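Local coordinates for protein D-alanine--D-alanine ligase (Coxiella burnetii, PDB 3TQT) that joins two D-alanine molecules into D-alanyl-D-alanine at the expense of ATP, a step in building the peptidoglycan of the bacterial cell wall, at residues A[9-14]-A[23-28]. Numbering follows the deposited sequence.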
loop_
_atom_site.group_PDB
_atom_site.type_symbol
_atom_site.label_atom_id
_atom_site.label_comp_id
_atom_site.label_asym_id
_atom_site.label_seq_id
_atom_site.Cartn_x
_atom_site.Cartn_y
_atom_site.Cartn_z
ATOM N N VAL A 9 -9.652 12.892 14.012
ATOM C CA VAL A 9 -10.479 11.996 13.217
ATOM C C VAL A 9 -10.566 12.548 11.802
ATOM O O VAL A 9 -10.961 13.696 11.610
ATOM C CB VAL A 9 -11.870 11.835 13.839
ATOM C CG1 VAL A 9 -12.724 10.833 13.027
ATOM C CG2 VAL A 9 -11.733 11.387 15.290
ATOM N N LEU A 10 -10.155 11.748 10.818
ATOM C CA LEU A 10 -10.176 12.186 9.421
ATOM C C LEU A 10 -11.423 11.674 8.745
ATOM O O LEU A 10 -11.730 10.483 8.819
ATOM C CB LEU A 10 -8.961 11.662 8.656
ATOM C CG LEU A 10 -7.617 12.377 8.808
ATOM C CD1 LEU A 10 -7.397 12.890 10.221
ATOM C CD2 LEU A 10 -6.477 11.455 8.364
ATOM N N CYS A 11 -12.140 12.565 8.066
ATOM C CA CYS A 11 -13.365 12.161 7.388
ATOM C C CYS A 11 -13.598 12.944 6.108
ATOM O O CYS A 11 -12.922 13.937 5.846
ATOM C CB CYS A 11 -14.574 12.316 8.303
ATOM S SG CYS A 11 -15.010 14.033 8.671
ATOM N N GLY A 12 -14.568 12.476 5.321
ATOM C CA GLY A 12 -14.920 13.109 4.067
ATOM C C GLY A 12 -14.145 12.432 2.957
ATOM O O GLY A 12 -14.271 11.224 2.743
ATOM N N GLY A 13 -13.336 13.219 2.257
ATOM C CA GLY A 13 -12.423 12.694 1.260
ATOM C C GLY A 13 -13.009 12.701 -0.136
ATOM O O GLY A 13 -14.217 12.864 -0.315
ATOM N N GLN A 14 -12.139 12.540 -1.127
ATOM C CA GLN A 14 -12.574 12.443 -2.507
ATOM C C GLN A 14 -12.894 10.977 -2.752
ATOM O O GLN A 14 -12.065 10.206 -3.239
ATOM C CB GLN A 14 -11.484 12.937 -3.441
ATOM C CG GLN A 14 -10.880 14.252 -3.006
ATOM C CD GLN A 14 -9.900 14.795 -4.015
ATOM O OE1 GLN A 14 -10.295 15.335 -5.053
ATOM N NE2 GLN A 14 -8.611 14.651 -3.726
ATOM N N GLN A 23 -20.654 10.446 8.654
ATOM C CA GLN A 23 -21.506 9.821 9.669
ATOM C C GLN A 23 -20.717 8.878 10.590
ATOM O O GLN A 23 -20.970 8.830 11.791
ATOM C CB GLN A 23 -22.722 9.116 9.064
ATOM C CG GLN A 23 -23.727 10.083 8.431
ATOM C CD GLN A 23 -24.067 11.254 9.353
ATOM O OE1 GLN A 23 -23.927 12.424 8.975
ATOM N NE2 GLN A 23 -24.516 10.941 10.569
ATOM N N SER A 24 -19.776 8.129 10.026
ATOM C CA SER A 24 -18.865 7.316 10.836
ATOM C C SER A 24 -18.089 8.203 11.804
ATOM O O SER A 24 -18.014 7.926 13.000
ATOM C CB SER A 24 -17.898 6.521 9.940
ATOM O OG SER A 24 -18.614 5.595 9.154
ATOM N N ALA A 25 -17.505 9.273 11.279
ATOM C CA ALA A 25 -16.713 10.178 12.096
ATOM C C ALA A 25 -17.546 10.804 13.207
ATOM O O ALA A 25 -17.057 10.995 14.315
ATOM C CB ALA A 25 -16.079 11.257 11.251
ATOM N N LYS A 26 -18.803 11.127 12.915
ATOM C CA LYS A 26 -19.647 11.730 13.934
ATOM C C LYS A 26 -19.877 10.760 15.083
ATOM O O LYS A 26 -19.827 11.140 16.242
ATOM C CB LYS A 26 -20.971 12.202 13.349
ATOM C CG LYS A 26 -20.843 13.434 12.481
ATOM C CD LYS A 26 -22.209 13.836 11.947
ATOM C CE LYS A 26 -22.134 15.102 11.120
ATOM N NZ LYS A 26 -22.610 16.281 11.885
ATOM N N ASN A 27 -20.119 9.500 14.765
ATOM C CA ASN A 27 -20.334 8.519 15.815
ATOM C C ASN A 27 -19.085 8.362 16.659
ATOM O O ASN A 27 -19.146 8.315 17.882
ATOM C CB ASN A 27 -20.716 7.162 15.225
ATOM C CG ASN A 27 -21.032 6.140 16.291
ATOM O OD1 ASN A 27 -21.710 6.443 17.273
ATOM N ND2 ASN A 27 -20.523 4.930 16.120
ATOM N N ILE A 28 -17.948 8.270 15.987
ATOM C CA ILE A 28 -16.685 8.129 16.684
ATOM C C ILE A 28 -16.454 9.348 17.578
ATOM O O ILE A 28 -16.108 9.215 18.751
ATOM C CB ILE A 28 -15.541 7.966 15.681
ATOM C CG1 ILE A 28 -15.614 6.566 15.053
ATOM C CG2 ILE A 28 -14.179 8.197 16.363
ATOM C CD1 ILE A 28 -14.720 6.381 13.857
#
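Ala-25 turns its methyl toward the strand and meets both Val-9 and Cys-11, two residues of strand 5-12 whose side chains point toward the helix. The pair Cys-11 CB and Ala-25 CB, 3.5 Å apart, is tighter than ordinary carbon packing, and it falls where the backbones come nearest, 6.1 Å between CA of Cys-11 and CA of Ala-25. The sulfur stays close as well: Cys-11 SG, held between its own backbone N and carbonyl carbon (chi1 69°), lies 3.9 Å from Ala-25 CB. Val-9 divides its two branches. CG1, trans to the backbone N (chi1 -177°), rests 3.8 Å from Ala-25 CB, while CG2 reaches the next turn of the helix and touches Ile-28 CG2 more loosely at 4.2 Å, the two branched side chains meeting at a slant. No hydrogen bond links the segments; the interface is small, buried and made by apolar groups. The short axes pass 8.0 Å apart and run roughly antiparallel, at 152°, as expected for the helix returning over the sheet in a beta-alpha-beta crossover. This unit, strand 5-12, helix 18-31 and strand 37-44, belongs to the Rossmann-like N-terminal domain. Strand 5-12 is flanked by parallel strands 37-44 and 101-104; Cys-11 also packs on Val-41 and Phe-43 of the former, and Val-9 and Ile-28 share Phe-103 of the latter. Phe-59 of helix 56-61 packs against both Cys-11 and Ala-25.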